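Local atomic coordinates of redox-sensing transcriptional repressor Rex (Thermus thermophilus, PDB entry 2DT5), a protein that probably senses the cellular NADH/NAD(+) balance and modulates transcription accordingly, as a dimeric DNA-binding repressor of the Rex family. Residues Ala42-Val45 and Arg46-Leu49; Val66-Arg69 and Glu70-Ile74; Phe110-Asp114 and Pro115-Gly119. The protein carries 1 engineered substitution. All coordinates share one frame; numbering follows the deposited sequence.

Interaction 1: Ala42-Val45 and Arg46-Leu49; sequences AFQV and RKDL. With SO4 (sulfate ion), chain J.
Arg46 leaves the helix with CG anti to its own carbonyl carbon (chi1 -68°), and the chain then runs extended as far as NE; this carries it back over the preceding turn, toward Ala42. The guanidinium settles with one face over the carbonyl oxygen of Ala42, offset toward the rim of the group, while its NH2 comes 3.9 Å from the CB of Ala42. The sulfate lies at the edge of the same plane: NE donates to its O1 at 2.8 Å, in a bond bent to 131°. Ser31, Tyr55 and the backbone nitrogens of Gly59 and Gly61 also bind this anion, which probably comes from the crystallisation liquor, and Arg58 stands near NH1 of Arg46.

One turn further on, Val45 and Leu49 lie side by side and point the same way, CG1 of Val45 meeting CD1 of Leu49 at 3.8 Å. Both are buried and both touch Tyr62, while Val45 also reaches Leu34 and Tyr14. Underneath, regular i to i+4 bonds fix the spacing, from Arg46 N to Ala42 O (3.0 Å) through to Leu49 N to Val45 O (2.9 Å). The buried Asp48 folds beside the Gln44 carbonyl, and its OD2 forms a salt bridge with Arg10 and a hydrogen bond with Tyr14 OH, both on helix 7-23. Lys47, fully extended, leads away from this turn to the carboxylate end of Gly211 of the second subunit.

One side of the helix thus faces the core and another holds an anion. Helix 42-51 lies within the predicted helix-turn-helix region; as the third helix of a winged-helix domain it is by position probably the recognition helix.

Interaction 2: Val66-Arg69 and Glu70-Ile74; sequences VLKR and ELRHI
Val66-Arg69 and Glu70-Ile74 are consecutive turns of one helix, joined by four i to i+4 backbone bonds. The straightest runs from Leu71 N to Leu67 O (2.8 Å, 172° at the hydrogen), nearly along the C=O axis; the bond of His73 N to Arg69 O is longer, at 3.0 Å, and bent to 148°.

Among the side chains, Glu70 does most. With CG anti to the carbonyl carbon (chi1 -64°) and the rest extended, it doubles back along the helix, CG passing 3.2 Å from Val66 O. It lies side by side with Val66, whose CG1 is 3.6 Å from OE2, and crosses Leu67 at about a right angle, OE1 standing 3.8 Å from Leu67 CD1. OE1 is hydrogen-bonded to Ser54. With an alanine here, Ser54 OG would probably lose this partner and a gap is likely to open beside Val66 CG1. Lys68 and Arg72 run alongside each other, CG of Lys68 and CD of Arg72 4.0 Å apart, and the lysine charge is met by Glu22. On the buried side CD1 of Leu67 rests 4.0 Å from CG of Leu71.

That side is received by two helices: Leu67 and Leu71 pack on Leu18 of helix 7-23 and Leu49 of helix 42-51, while Ile74, near the end of helix 64-75, touches Phe198 of the second subunit.

Interaction 3: Phe110-Asp114 and Pro115-Gly119; sequences FFDVD and PEKVG. With NAD (nicotinamide-adenine-dinucleotide), chain L.
Asp114 is joined to the residues that follow it through both side chain and backbone. Its OD1 takes the backbone N-H of Glu116 at 2.9 Å (160° at the hydrogen), the donor approaching from above the carboxylate plane. Its carbonyl oxygen serves two donors: Val118 N, 2.9 Å away in a nearly straight bond (174°), and Lys117 N, also 2.9 Å away but well above the carbonyl plane. The Glu116 side chain, extended beyond CG, crosses that of Asp114 obliquely and brings OE2 to 3.6 Å from Asp114 OD1, a proximity of like charges that might raise the affinity of either for a proton.

Asp112 ends strand 105-112 with CG anti to the backbone N (chi1 -157°), which puts the carboxylate beside the carbonyl carbon. Its OD1 closes an Asx turn by accepting from Asp114 N at 2.9 Å with its anti lone pair, and also receives Val113 N, in a more bent bond from above the carboxylate plane. This is the acidic residue at the tip of the second strand of a Rossmann fold, the place that classically holds the adenosine ribose: NAD O2B donates to Asp112 OD1 at a very short 2.5 Å, and NAD O3B to Asp112 OD2 at 2.6 Å. Met88 N adds a weak bond to OD2, tying the carboxylate to the glycine-rich loop. Val113 lays its methyls against the adenine, CG1 3.6 Å from NAD N1A. Lys117 sets CG against the CB of Asp114, and its NZ is satisfied by Met88 O.

Along the chain the three contacts follow one another, interaction 1 on helix 42-51, interaction 2 on helix 64-75 and interaction 3 at the end of strand 105-112. The first two have centres about 15 Å apart and touch: Leu49 CD1 meets Leu67 CD2 at 3.8 Å, and Leu49 CD2 meets Leu71 CD2 at 4.0 Å, so both helices share one hydrophobic core with helix 7-23. Interaction 3 belongs to the NAD-binding Rossmann domain across the centre of the chain, its centre about 48 Å from that of interaction 1 and about 39 Å from that of interaction 2. The nucleotide site and the probable DNA-binding region thus sit far apart, so any effect of the nucleotide on DNA binding would have to act over a long distance.

Interaction 1: Ala42-Val45 and Arg46-Leu49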
# COMPACT_ATOMS: atom_id res chain seq x y z
N ALA B 42 -12.54 19.98 -3.36
CA ALA B 42 -13.07 20.06 -4.71
C ALA B 42 -12.04 20.78 -5.59
O ALA B 42 -11.85 20.46 -6.76
CB ALA B 42 -14.38 20.84 -4.70
N PHE B 43 -11.37 21.76 -4.99
CA PHE B 43 -10.34 22.55 -5.66
C PHE B 43 -9.19 21.67 -6.17
O PHE B 43 -8.74 21.82 -7.31
CB PHE B 43 -9.79 23.60 -4.70
CG PHE B 43 -8.60 24.35 -5.23
CD1 PHE B 43 -8.73 25.20 -6.32
CD2 PHE B 43 -7.34 24.19 -4.65
CE1 PHE B 43 -7.63 25.90 -6.82
CE2 PHE B 43 -6.24 24.88 -5.14
CZ PHE B 43 -6.38 25.74 -6.23
N GLN B 44 -8.72 20.77 -5.31
CA GLN B 44 -7.62 19.89 -5.69
C GLN B 44 -8.06 19.01 -6.83
O GLN B 44 -7.31 18.81 -7.78
CB GLN B 44 -7.18 19.03 -4.50
CG GLN B 44 -5.85 18.31 -4.70
CD GLN B 44 -4.74 19.24 -5.19
OE1 GLN B 44 -4.52 19.39 -6.39
NE2 GLN B 44 -4.04 19.87 -4.25
N VAL B 45 -9.29 18.51 -6.77
CA VAL B 45 -9.79 17.67 -7.85
C VAL B 45 -9.78 18.42 -9.20
O VAL B 45 -9.30 17.88 -10.21
CB VAL B 45 -11.22 17.13 -7.55
CG1 VAL B 45 -11.73 16.32 -8.73
CG2 VAL B 45 -11.19 16.24 -6.30
N ARG B 46 -10.29 19.65 -9.21
CA ARG B 46 -10.33 20.45 -10.43
C ARG B 46 -8.92 20.76 -10.93
O ARG B 46 -8.65 20.67 -12.12
CB ARG B 46 -11.06 21.78 -10.22
CG ARG B 46 -12.53 21.65 -9.97
CD ARG B 46 -13.23 22.99 -10.13
NE ARG B 46 -14.41 23.03 -9.28
CZ ARG B 46 -14.39 23.47 -8.04
NH1 ARG B 46 -13.26 23.91 -7.51
NH2 ARG B 46 -15.50 23.45 -7.31
N LYS B 47 -8.03 21.14 -10.02
CA LYS B 47 -6.66 21.45 -10.40
C LYS B 47 -6.02 20.20 -11.04
O LYS B 47 -5.38 20.29 -12.09
CB LYS B 47 -5.86 21.90 -9.17
CG LYS B 47 -4.37 22.08 -9.43
CD LYS B 47 -3.63 22.57 -8.19
CE LYS B 47 -2.13 22.73 -8.45
NZ LYS B 47 -1.43 23.43 -7.33
N ASP B 48 -6.22 19.04 -10.43
CA ASP B 48 -5.65 17.80 -10.96
C ASP B 48 -6.19 17.42 -12.34
O ASP B 48 -5.43 17.14 -13.27
CB ASP B 48 -5.90 16.62 -10.03
CG ASP B 48 -5.02 16.63 -8.80
OD1 ASP B 48 -4.03 17.40 -8.75
OD2 ASP B 48 -5.32 15.84 -7.87
N LEU B 49 -7.52 17.39 -12.45
CA LEU B 49 -8.14 16.99 -13.71
C LEU B 49 -7.97 18.03 -14.83
O LEU B 49 -8.03 17.68 -16.01
CB LEU B 49 -9.61 16.64 -13.48
CG LEU B 49 -9.77 15.50 -12.47
CD1 LEU B 49 -11.24 15.15 -12.31
CD2 LEU B 49 -8.98 14.27 -12.93
S SO4 J . -17.15 21.11 -11.26
O1 SO4 J . -15.69 21.30 -11.12
O2 SO4 J . -17.53 21.41 -12.65
O3 SO4 J . -17.53 19.70 -10.98
O4 SO4 J . -17.84 22.00 -10.32

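Interaction 2: Val66-Arg69 and Glu70-Ile74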
# COMPACT_ATOMS: atom_id res chain seq x y z
N VAL B 66 -16.84 8.75 -19.10
CA VAL B 66 -15.91 9.52 -19.92
C VAL B 66 -14.61 9.71 -19.15
O VAL B 66 -13.54 9.31 -19.61
CB VAL B 66 -16.48 10.91 -20.29
CG1 VAL B 66 -15.38 11.78 -20.94
CG2 VAL B 66 -17.66 10.74 -21.24
N LEU B 67 -14.74 10.29 -17.97
CA LEU B 67 -13.60 10.53 -17.12
C LEU B 67 -12.85 9.23 -16.80
O LEU B 67 -11.62 9.18 -16.85
CB LEU B 67 -14.05 11.22 -15.83
CG LEU B 67 -12.91 11.55 -14.87
CD1 LEU B 67 -11.84 12.35 -15.60
CD2 LEU B 67 -13.44 12.34 -13.70
N LYS B 68 -13.57 8.15 -16.51
CA LYS B 68 -12.88 6.90 -16.20
C LYS B 68 -11.99 6.45 -17.35
O LYS B 68 -10.87 5.99 -17.14
CB LYS B 68 -13.88 5.79 -15.85
CG LYS B 68 -13.22 4.42 -15.73
CD LYS B 68 -14.22 3.33 -15.34
CE LYS B 68 -14.37 2.32 -16.47
NZ LYS B 68 -15.34 1.24 -16.13
N ARG B 69 -12.50 6.55 -18.57
CA ARG B 69 -11.71 6.15 -19.74
C ARG B 69 -10.49 7.06 -19.86
O ARG B 69 -9.39 6.61 -20.22
CB ARG B 69 -12.56 6.25 -21.01
CG ARG B 69 -11.86 5.78 -22.25
CD ARG B 69 -12.81 5.72 -23.46
NE ARG B 69 -12.18 5.07 -24.62
CZ ARG B 69 -12.79 4.86 -25.78
NH1 ARG B 69 -14.05 5.23 -25.97
NH2 ARG B 69 -12.13 4.25 -26.77
N GLU B 70 -10.67 8.34 -19.56
CA GLU B 70 -9.56 9.30 -19.65
C GLU B 70 -8.48 9.01 -18.62
O GLU B 70 -7.29 8.99 -18.96
CB GLU B 70 -10.08 10.72 -19.49
CG GLU B 70 -11.03 11.11 -20.62
CD GLU B 70 -11.60 12.52 -20.48
OE1 GLU B 70 -11.57 13.07 -19.37
OE2 GLU B 70 -12.09 13.06 -21.49
N LEU B 71 -8.87 8.81 -17.37
CA LEU B 71 -7.89 8.51 -16.34
C LEU B 71 -7.14 7.22 -16.68
O LEU B 71 -5.94 7.12 -16.48
CB LEU B 71 -8.57 8.37 -14.98
CG LEU B 71 -9.06 9.70 -14.43
CD1 LEU B 71 -9.72 9.48 -13.08
CD2 LEU B 71 -7.88 10.66 -14.30
N ARG B 72 -7.85 6.24 -17.23
CA ARG B 72 -7.19 4.99 -17.60
C ARG B 72 -6.14 5.24 -18.71
O ARG B 72 -5.06 4.64 -18.70
CB ARG B 72 -8.23 3.96 -18.05
CG ARG B 72 -9.11 3.41 -16.88
CD ARG B 72 -10.20 2.47 -17.39
NE ARG B 72 -9.65 1.34 -18.12
CZ ARG B 72 -9.04 0.31 -17.56
NH1 ARG B 72 -8.91 0.24 -16.23
NH2 ARG B 72 -8.53 -0.65 -18.32
N HIS B 73 -6.45 6.12 -19.66
CA HIS B 73 -5.49 6.39 -20.73
C HIS B 73 -4.24 7.08 -20.16
O HIS B 73 -3.10 6.70 -20.48
CB HIS B 73 -6.09 7.27 -21.82
CG HIS B 73 -5.11 7.62 -22.90
ND1 HIS B 73 -4.53 8.86 -23.02
CD2 HIS B 73 -4.57 6.86 -23.88
CE1 HIS B 73 -3.67 8.85 -24.02
NE2 HIS B 73 -3.67 7.65 -24.56
N ILE B 74 -4.47 8.08 -19.33
CA ILE B 74 -3.37 8.81 -18.71
C ILE B 74 -2.47 7.90 -17.89
O ILE B 74 -1.25 8.00 -17.96
CB ILE B 74 -3.91 9.89 -17.78
CG1 ILE B 74 -4.58 10.98 -18.60
CG2 ILE B 74 -2.77 10.47 -16.91
CD1 ILE B 74 -5.48 11.87 -17.79

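Interaction 3: Phe110-Asp114 and Pro115-Gly119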
# COMPACT_ATOMS: atom_id res chain seq x y z
N PHE B 110 8.28 -16.15 -15.32
CA PHE B 110 8.48 -16.49 -13.92
C PHE B 110 9.91 -17.02 -13.80
O PHE B 110 10.28 -17.97 -14.46
CB PHE B 110 7.44 -17.54 -13.52
CG PHE B 110 6.04 -17.19 -13.96
CD1 PHE B 110 5.56 -17.61 -15.19
CD2 PHE B 110 5.21 -16.39 -13.15
CE1 PHE B 110 4.28 -17.26 -15.62
CE2 PHE B 110 3.93 -16.03 -13.57
CZ PHE B 110 3.46 -16.47 -14.81
N PHE B 111 10.71 -16.38 -12.95
CA PHE B 111 12.11 -16.75 -12.81
C PHE B 111 12.60 -16.95 -11.39
O PHE B 111 12.15 -16.30 -10.45
CB PHE B 111 12.99 -15.68 -13.49
CG PHE B 111 12.51 -15.27 -14.86
CD1 PHE B 111 11.56 -14.24 -15.01
CD2 PHE B 111 13.00 -15.89 -16.01
CE1 PHE B 111 11.12 -13.85 -16.28
CE2 PHE B 111 12.56 -15.51 -17.29
CZ PHE B 111 11.63 -14.49 -17.43
N ASP B 112 13.56 -17.86 -11.25
CA ASP B 112 14.17 -18.17 -9.97
C ASP B 112 15.56 -18.73 -10.30
O ASP B 112 15.90 -18.84 -11.48
CB ASP B 112 13.31 -19.21 -9.25
CG ASP B 112 13.51 -19.19 -7.75
OD1 ASP B 112 14.54 -19.73 -7.28
OD2 ASP B 112 12.64 -18.64 -7.03
N VAL B 113 16.35 -19.07 -9.29
CA VAL B 113 17.68 -19.63 -9.53
C VAL B 113 17.77 -21.02 -8.93
O VAL B 113 18.74 -21.74 -9.13
CB VAL B 113 18.79 -18.78 -8.89
CG1 VAL B 113 18.83 -17.41 -9.55
CG2 VAL B 113 18.55 -18.65 -7.40
N ASP B 114 16.75 -21.40 -8.17
CA ASP B 114 16.71 -22.69 -7.51
C ASP B 114 16.37 -23.79 -8.53
O ASP B 114 15.31 -23.77 -9.15
CB ASP B 114 15.66 -22.65 -6.41
CG ASP B 114 15.66 -23.89 -5.54
OD1 ASP B 114 16.20 -24.94 -5.98
OD2 ASP B 114 15.11 -23.82 -4.43
N PRO B 115 17.27 -24.76 -8.70
CA PRO B 115 17.00 -25.83 -9.67
C PRO B 115 15.72 -26.63 -9.36
O PRO B 115 15.13 -27.24 -10.24
CB PRO B 115 18.26 -26.70 -9.59
CG PRO B 115 19.32 -25.71 -9.18
CD PRO B 115 18.61 -24.91 -8.12
N GLU B 116 15.30 -26.63 -8.10
CA GLU B 116 14.09 -27.35 -7.72
C GLU B 116 12.83 -26.59 -8.14
O GLU B 116 11.75 -27.16 -8.20
CB GLU B 116 14.07 -27.60 -6.22
CG GLU B 116 15.26 -28.39 -5.74
CD GLU B 116 15.36 -28.39 -4.24
OE1 GLU B 116 14.53 -29.05 -3.58
OE2 GLU B 116 16.27 -27.71 -3.70
N LYS B 117 12.98 -25.30 -8.41
CA LYS B 117 11.85 -24.46 -8.84
C LYS B 117 11.82 -24.39 -10.36
O LYS B 117 10.76 -24.50 -10.98
CB LYS B 117 12.00 -23.04 -8.31
CG LYS B 117 12.09 -22.91 -6.80
CD LYS B 117 10.73 -22.71 -6.21
CE LYS B 117 10.81 -22.39 -4.73
NZ LYS B 117 9.40 -22.24 -4.22
N VAL B 118 13.00 -24.17 -10.94
CA VAL B 118 13.11 -24.07 -12.39
C VAL B 118 12.49 -25.30 -13.02
O VAL B 118 12.74 -26.43 -12.58
CB VAL B 118 14.58 -23.95 -12.84
CG1 VAL B 118 14.63 -23.69 -14.33
CG2 VAL B 118 15.27 -22.82 -12.08
N GLY B 119 11.66 -25.08 -14.03
CA GLY B 119 10.98 -26.17 -14.70
C GLY B 119 9.63 -26.49 -14.08
O GLY B 119 8.84 -27.26 -14.65
PA NAD L . 11.46 -17.07 -0.11
O1A NAD L . 10.30 -17.98 0.13
O2A NAD L . 12.77 -17.35 0.56
O5B NAD L . 11.63 -17.02 -1.66
C5B NAD L . 12.66 -16.26 -2.32
C4B NAD L . 12.86 -16.90 -3.67
O4B NAD L . 13.89 -16.07 -4.31
C3B NAD L . 13.49 -18.35 -3.68
O3B NAD L . 12.63 -19.24 -4.45
C2B NAD L . 14.87 -18.18 -4.32
O2B NAD L . 15.39 -19.26 -5.01
C1B NAD L . 14.62 -16.93 -5.15
N9A NAD L . 15.82 -16.20 -5.49
C8A NAD L . 16.97 -15.84 -4.77
N7A NAD L . 17.83 -15.15 -5.49
C5A NAD L . 17.31 -15.02 -6.73
C6A NAD L . 17.78 -14.36 -7.96
N6A NAD L . 18.93 -13.74 -8.03
N1A NAD L . 16.91 -14.46 -9.04
C2A NAD L . 15.71 -15.09 -9.04
N3A NAD L . 15.22 -15.73 -7.89
C4A NAD L . 16.05 -15.67 -6.76
O3 NAD L . 11.04 -15.57 0.28
PN NAD L . 9.57 -14.87 0.51
O1N NAD L . 9.11 -15.14 1.88
O2N NAD L . 8.73 -15.32 -0.64
O5D NAD L . 9.98 -13.32 0.41
C5D NAD L . 10.47 -12.76 -0.84
C4D NAD L . 10.77 -11.32 -0.65
O4D NAD L . 9.51 -10.60 -0.26
C3D NAD L . 11.78 -11.00 0.53
O3D NAD L . 12.66 -9.91 0.15
C2D NAD L . 10.85 -10.57 1.64
O2D NAD L . 11.46 -9.87 2.67
C1D NAD L . 9.79 -9.74 0.83
N1N NAD L . 8.61 -9.42 1.67
C2N NAD L . 7.97 -8.18 1.36
C3N NAD L . 6.74 -7.89 1.75
C7N NAD L . 6.16 -6.55 1.43
O7N NAD L . 5.10 -6.21 2.01
N7N NAD L . 6.81 -5.75 0.56
C4N NAD L . 5.91 -8.89 2.54
C5N NAD L . 6.31 -10.29 2.13
C6N NAD L . 7.70 -10.52 2.04